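Local coordinates for protein beta-L-arabinobiosidase (Bacteroides thetaiotaomicron, PDB 5MQR) that probably hydrolyses arabinose-containing linkages in plant pectin as a multidomain gut-bacterial glycosidase, with a tentatively assigned sialidase activity, at residues 683-695 with 705-719. Sequence-based numbering, arbitrary orientation.
Sequences IKETPVGYGMTEF and YNLIACAIGHHIYES
A water-mediated, largely buried contact lays segment 683-695, a two-stranded hairpin (683-684 with 691-692) and the loop that follows it, against segment 705-719, a loop leading into helix 712-719 within the helical glycoside hydrolase domain. At the hairpin tip, CB of Thr686 sits over one face of the Tyr705 ring, a CH-pi contact 3.8 Å from the centroid and 15° off the ring normal. Pro687 CD closes obliquely on Tyr705 CE1 at 3.6 Å. Thr686 is locked by its own turn: OG1 donates to Gly689 O in the carbonyl plane and accepts from Val688 N, an ST turn. With an alanine at Tyr705 the ring is gone, and the Thr686-Pro687 turn is likely to lose its packing surface, with a gap opened beside it. Further along, no direct hydrogen bond joins the two backbones; ordered waters do. Met692 O accepts from two of them, one passing to Ile708 N and the other meeting His715 ND1 at 2.8 Å. A third links Glu694 N and Phe695 O to Asn706 O. The selenomethionine Met692, CG anti to its N (chi1 178°), places CG over the His715 face opposite the one that Ala711 O covers; its SE then reaches His715 CB and Ser719 OG, each at 3.6 Å. His715 NE2 bonds to Asn1017 O, so the ring's rotation is probably fixed. Glu694 lays OE1 against Ile708 CG2 and accepts a hydrogen bond from a water that also binds Ile708 O and Ala711 N, the N-cap residue. Ile708 CD1 lies at the edge of the Phe695 ring, 3.9 Å from Phe695 CD2. Waters thus join the second strand and following loop to lead-in 706-708 and the helix start, consistent with the (alpha/alpha)6 toroid of six-hairpin glycosidases.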
loop_
_atom_site.group_PDB
_atom_site.type_symbol
_atom_site.label_atom_id
_atom_site.label_comp_id
_atom_site.label_asym_id
_atom_site.label_seq_id
_atom_site.Cartn_x
_atom_site.Cartn_y
_atom_site.Cartn_z
ATOM N N ILE A 683 -21.833 6.340 -25.722
ATOM C CA ILE A 683 -22.528 5.074 -25.772
ATOM C C ILE A 683 -23.988 5.375 -26.111
ATOM O O ILE A 683 -24.665 6.103 -25.364
ATOM C CB ILE A 683 -22.392 4.336 -24.444
ATOM C CG1 ILE A 683 -20.905 4.038 -24.203
ATOM C CG2 ILE A 683 -23.231 3.060 -24.461
ATOM C CD1 ILE A 683 -20.570 3.650 -22.781
ATOM N N LYS A 684 -24.463 4.821 -27.221
ATOM C CA LYS A 684 -25.810 5.102 -27.733
ATOM C C LYS A 684 -26.646 3.835 -27.888
ATOM O O LYS A 684 -26.169 2.868 -28.451
ATOM C CB LYS A 684 -25.650 5.743 -29.098
ATOM C CG LYS A 684 -26.910 6.334 -29.712
ATOM C CD LYS A 684 -26.518 7.045 -31.004
ATOM C CE LYS A 684 -27.719 7.550 -31.779
ATOM N NZ LYS A 684 -28.497 8.457 -30.907
ATOM N N GLU A 685 -27.890 3.836 -27.418
ATOM C CA GLU A 685 -28.776 2.680 -27.658
ATOM C C GLU A 685 -29.199 2.683 -29.123
ATOM O O GLU A 685 -29.427 3.744 -29.689
ATOM C CB GLU A 685 -29.985 2.659 -26.702
ATOM C CG GLU A 685 -29.540 2.508 -25.245
ATOM C CD GLU A 685 -30.637 2.360 -24.183
ATOM O OE1 GLU A 685 -31.854 2.584 -24.449
ATOM O OE2 GLU A 685 -30.234 2.030 -23.027
ATOM N N THR A 686 -29.201 1.510 -29.757
ATOM C CA THR A 686 -29.737 1.345 -31.119
ATOM C C THR A 686 -30.552 0.068 -31.166
ATOM O O THR A 686 -30.399 -0.777 -30.310
ATOM C CB THR A 686 -28.642 1.299 -32.226
ATOM O OG1 THR A 686 -28.181 -0.043 -32.453
ATOM C CG2 THR A 686 -27.458 2.206 -31.912
ATOM N N PRO A 687 -31.407 -0.103 -32.180
ATOM C CA PRO A 687 -32.155 -1.378 -32.231
ATOM C C PRO A 687 -31.290 -2.647 -32.357
ATOM O O PRO A 687 -31.787 -3.723 -32.044
ATOM C CB PRO A 687 -33.084 -1.218 -33.446
ATOM C CG PRO A 687 -33.136 0.264 -33.722
ATOM C CD PRO A 687 -31.830 0.839 -33.226
ATOM N N VAL A 688 -30.021 -2.525 -32.767
ATOM C CA VAL A 688 -29.114 -3.680 -32.807
ATOM C C VAL A 688 -28.093 -3.750 -31.665
ATOM O O VAL A 688 -27.158 -4.533 -31.713
ATOM C CB VAL A 688 -28.401 -3.766 -34.165
ATOM C CG1 VAL A 688 -29.446 -3.970 -35.257
ATOM C CG2 VAL A 688 -27.532 -2.529 -34.431
ATOM N N GLY A 689 -28.294 -2.965 -30.617
ATOM C CA GLY A 689 -27.356 -2.895 -29.503
ATOM C C GLY A 689 -26.606 -1.575 -29.495
ATOM O O GLY A 689 -26.861 -0.691 -30.305
ATOM N N TYR A 690 -25.671 -1.456 -28.560
ATOM C CA TYR A 690 -24.945 -0.217 -28.366
ATOM C C TYR A 690 -24.092 0.151 -29.568
ATOM O O TYR A 690 -23.504 -0.724 -30.209
ATOM C CB TYR A 690 -24.057 -0.281 -27.128
ATOM C CG TYR A 690 -24.769 -0.424 -25.787
ATOM C CD1 TYR A 690 -25.599 0.597 -25.294
ATOM C CD2 TYR A 690 -24.551 -1.537 -24.974
ATOM C CE1 TYR A 690 -26.194 0.503 -24.042
ATOM C CE2 TYR A 690 -25.174 -1.653 -23.728
ATOM C CZ TYR A 690 -25.991 -0.628 -23.274
ATOM O OH TYR A 690 -26.600 -0.729 -22.050
ATOM N N GLY A 691 -24.085 1.452 -29.865
ATOM C CA GLY A 691 -23.212 2.067 -30.846
ATOM C C GLY A 691 -22.337 3.072 -30.127
ATOM O O GLY A 691 -22.623 3.405 -28.968
HETATM N N MSE A 692 -21.266 3.518 -30.797
HETATM C CA MSE A 692 -20.397 4.594 -30.301
HETATM C C MSE A 692 -20.283 5.701 -31.323
HETATM O O MSE A 692 -19.738 5.512 -32.426
HETATM C CB MSE A 692 -19.014 4.104 -29.865
HETATM C CG MSE A 692 -18.129 5.250 -29.403
HETATM SE SE MSE A 692 -16.698 4.599 -28.212
HETATM C CE MSE A 692 -17.656 4.455 -26.484
ATOM N N THR A 693 -20.763 6.882 -30.929
ATOM C CA THR A 693 -20.696 8.081 -31.734
ATOM C C THR A 693 -19.335 8.794 -31.656
ATOM O O THR A 693 -18.486 8.487 -30.792
ATOM C CB THR A 693 -21.790 9.071 -31.291
ATOM O OG1 THR A 693 -21.689 9.277 -29.880
ATOM C CG2 THR A 693 -23.190 8.520 -31.604
ATOM N N GLU A 694 -19.159 9.733 -32.590
ATOM C CA GLU A 694 -18.007 10.629 -32.689
ATOM C C GLU A 694 -18.459 12.060 -32.304
ATOM O O GLU A 694 -17.923 12.650 -31.332
ATOM C CB GLU A 694 -17.429 10.581 -34.118
ATOM C CG GLU A 694 -16.264 11.513 -34.395
ATOM C CD GLU A 694 -15.962 11.713 -35.877
ATOM O OE1 GLU A 694 -15.461 10.791 -36.542
ATOM O OE2 GLU A 694 -16.165 12.837 -36.363
ATOM N N PHE A 695 -19.420 12.594 -33.083
ATOM C CA PHE A 695 -20.147 13.822 -32.770
ATOM C C PHE A 695 -21.410 13.424 -32.027
ATOM O O PHE A 695 -22.088 12.465 -32.436
ATOM C CB PHE A 695 -20.620 14.531 -34.036
ATOM C CG PHE A 695 -19.569 15.352 -34.735
ATOM C CD1 PHE A 695 -19.304 16.644 -34.329
ATOM C CD2 PHE A 695 -18.905 14.854 -35.838
ATOM C CE1 PHE A 695 -18.375 17.430 -34.995
ATOM C CE2 PHE A 695 -17.969 15.617 -36.511
ATOM C CZ PHE A 695 -17.707 16.917 -36.089
ATOM N N TYR A 705 -27.908 5.630 -36.966
ATOM C CA TYR A 705 -27.659 5.956 -35.558
ATOM C C TYR A 705 -26.528 6.987 -35.334
ATOM O O TYR A 705 -25.841 6.968 -34.311
ATOM C CB TYR A 705 -27.411 4.661 -34.765
ATOM C CG TYR A 705 -28.238 3.519 -35.279
ATOM C CD1 TYR A 705 -29.624 3.662 -35.458
ATOM C CD2 TYR A 705 -27.647 2.305 -35.655
ATOM C CE1 TYR A 705 -30.399 2.633 -35.988
ATOM C CE2 TYR A 705 -28.420 1.259 -36.162
ATOM C CZ TYR A 705 -29.789 1.425 -36.334
ATOM O OH TYR A 705 -30.539 0.406 -36.848
ATOM N N ASN A 706 -26.362 7.896 -36.290
ATOM C CA ASN A 706 -25.325 8.927 -36.256
ATOM C C ASN A 706 -23.856 8.394 -36.191
ATOM O O ASN A 706 -22.939 9.086 -35.741
ATOM C CB ASN A 706 -25.628 9.927 -35.122
ATOM C CG ASN A 706 -24.979 11.264 -35.333
ATOM O OD1 ASN A 706 -24.921 11.773 -36.460
ATOM N ND2 ASN A 706 -24.469 11.850 -34.249
ATOM N N LEU A 707 -23.638 7.184 -36.693
ATOM C CA LEU A 707 -22.319 6.568 -36.627
ATOM C C LEU A 707 -21.395 7.086 -37.724
ATOM O O LEU A 707 -21.781 7.172 -38.884
ATOM C CB LEU A 707 -22.443 5.053 -36.709
ATOM C CG LEU A 707 -23.188 4.393 -35.546
ATOM C CD1 LEU A 707 -23.414 2.912 -35.839
ATOM C CD2 LEU A 707 -22.430 4.575 -34.238
ATOM N N ILE A 708 -20.184 7.449 -37.324
ATOM C CA ILE A 708 -19.136 7.885 -38.222
ATOM C C ILE A 708 -17.892 6.997 -37.987
ATOM O O ILE A 708 -17.440 6.838 -36.856
ATOM C CB ILE A 708 -18.815 9.358 -37.952
ATOM C CG1 ILE A 708 -20.024 10.231 -38.290
ATOM C CG2 ILE A 708 -17.583 9.801 -38.732
ATOM C CD1 ILE A 708 -19.956 11.639 -37.747
ATOM N N ALA A 709 -17.331 6.453 -39.066
ATOM C CA ALA A 709 -16.284 5.423 -38.975
ATOM C C ALA A 709 -14.860 5.911 -38.769
ATOM O O ALA A 709 -13.961 5.114 -38.517
ATOM C CB ALA A 709 -16.307 4.564 -40.220
ATOM N N CYS A 710 -14.657 7.199 -38.945
ATOM C CA CYS A 710 -13.322 7.793 -38.996
ATOM C C CYS A 710 -12.408 7.375 -37.847
ATOM O O CYS A 710 -11.274 6.949 -38.092
ATOM C CB CYS A 710 -13.453 9.324 -39.028
ATOM S SG CYS A 710 -11.862 10.147 -38.996
ATOM N N ALA A 711 -12.924 7.474 -36.616
ATOM C CA ALA A 711 -12.138 7.244 -35.385
ATOM C C ALA A 711 -12.415 5.915 -34.641
ATOM O O ALA A 711 -12.097 5.789 -33.449
ATOM C CB ALA A 711 -12.336 8.424 -34.431
ATOM N N ILE A 712 -12.964 4.915 -35.328
ATOM C CA ILE A 712 -13.259 3.621 -34.681
ATOM C C ILE A 712 -12.025 3.030 -33.991
ATOM O O ILE A 712 -12.131 2.498 -32.887
ATOM C CB ILE A 712 -13.853 2.579 -35.657
ATOM C CG1 ILE A 712 -15.219 3.060 -36.192
ATOM C CG2 ILE A 712 -14.028 1.250 -34.932
ATOM C CD1 ILE A 712 -15.770 2.230 -37.320
ATOM N N GLY A 713 -10.869 3.103 -34.656
ATOM C CA GLY A 713 -9.609 2.606 -34.086
ATOM C C GLY A 713 -9.290 3.206 -32.710
ATOM O O GLY A 713 -9.011 2.472 -31.767
ATOM N N HIS A 714 -9.387 4.538 -32.608
ATOM C CA HIS A 714 -9.295 5.252 -31.339
ATOM C C HIS A 714 -10.377 4.798 -30.354
ATOM O O HIS A 714 -10.069 4.595 -29.178
ATOM C CB HIS A 714 -9.436 6.775 -31.527
ATOM C CG HIS A 714 -8.266 7.440 -32.191
ATOM N ND1 HIS A 714 -6.954 7.158 -31.873
ATOM C CD2 HIS A 714 -8.219 8.430 -33.113
ATOM C CE1 HIS A 714 -6.150 7.932 -32.580
ATOM N NE2 HIS A 714 -6.891 8.711 -33.348
ATOM N N HIS A 715 -11.631 4.670 -30.818
ATOM C CA HIS A 715 -12.738 4.224 -29.945
ATOM C C HIS A 715 -12.431 2.894 -29.268
ATOM O O HIS A 715 -12.680 2.724 -28.078
ATOM C CB HIS A 715 -14.080 4.122 -30.684
ATOM C CG HIS A 715 -14.562 5.428 -31.233
ATOM N ND1 HIS A 715 -15.527 5.512 -32.211
ATOM C CD2 HIS A 715 -14.174 6.705 -30.973
ATOM C CE1 HIS A 715 -15.730 6.787 -32.511
ATOM N NE2 HIS A 715 -14.925 7.531 -31.768
ATOM N N ILE A 716 -11.871 1.965 -30.030
ATOM C CA ILE A 716 -11.563 0.641 -29.507
ATOM C C ILE A 716 -10.361 0.700 -28.577
ATOM O O ILE A 716 -10.372 0.070 -27.517
ATOM C CB ILE A 716 -11.347 -0.377 -30.638
ATOM C CG1 ILE A 716 -12.650 -0.541 -31.422
ATOM C CG2 ILE A 716 -10.888 -1.714 -30.080
ATOM C CD1 ILE A 716 -12.490 -1.196 -32.772
ATOM N N TYR A 717 -9.324 1.426 -28.979
ATOM C CA TYR A 717 -8.111 1.544 -28.143
ATOM C C TYR A 717 -8.426 2.186 -26.780
ATOM O O TYR A 717 -7.863 1.784 -25.758
ATOM C CB TYR A 717 -6.986 2.301 -28.851
ATOM C CG TYR A 717 -5.969 1.442 -29.618
ATOM C CD1 TYR A 717 -6.260 0.891 -30.861
ATOM C CD2 TYR A 717 -4.678 1.231 -29.105
ATOM C CE1 TYR A 717 -5.314 0.145 -31.548
ATOM C CE2 TYR A 717 -3.739 0.497 -29.785
ATOM C CZ TYR A 717 -4.055 -0.062 -31.003
ATOM O OH TYR A 717 -3.087 -0.822 -31.644
ATOM N N GLU A 718 -9.330 3.164 -26.758
ATOM C CA GLU A 718 -9.737 3.786 -25.511
ATOM C C GLU A 718 -10.685 2.899 -24.726
ATOM O O GLU A 718 -10.505 2.721 -23.519
ATOM C CB GLU A 718 -10.408 5.129 -25.740
ATOM C CG GLU A 718 -10.573 5.991 -24.479
ATOM C CD GLU A 718 -9.356 6.862 -24.176
ATOM O OE1 GLU A 718 -8.240 6.523 -24.643
ATOM O OE2 GLU A 718 -9.516 7.899 -23.484
ATOM N N SER A 719 -11.695 2.368 -25.398
ATOM C CA SER A 719 -12.768 1.656 -24.724
ATOM C C SER A 719 -12.387 0.261 -24.261
ATOM O O SER A 719 -13.127 -0.347 -23.493
ATOM C CB SER A 719 -14.001 1.582 -25.609
ATOM O OG SER A 719 -14.418 2.891 -25.984
HETATM O O HOH W 1 -19.098 6.995 -34.624
HETATM O O HOH W 2 -17.669 3.856 -33.066
HETATM O O HOH W 3 -21.185 10.797 -34.373
HETATM O O HOH W 4 -15.408 8.371 -35.806
#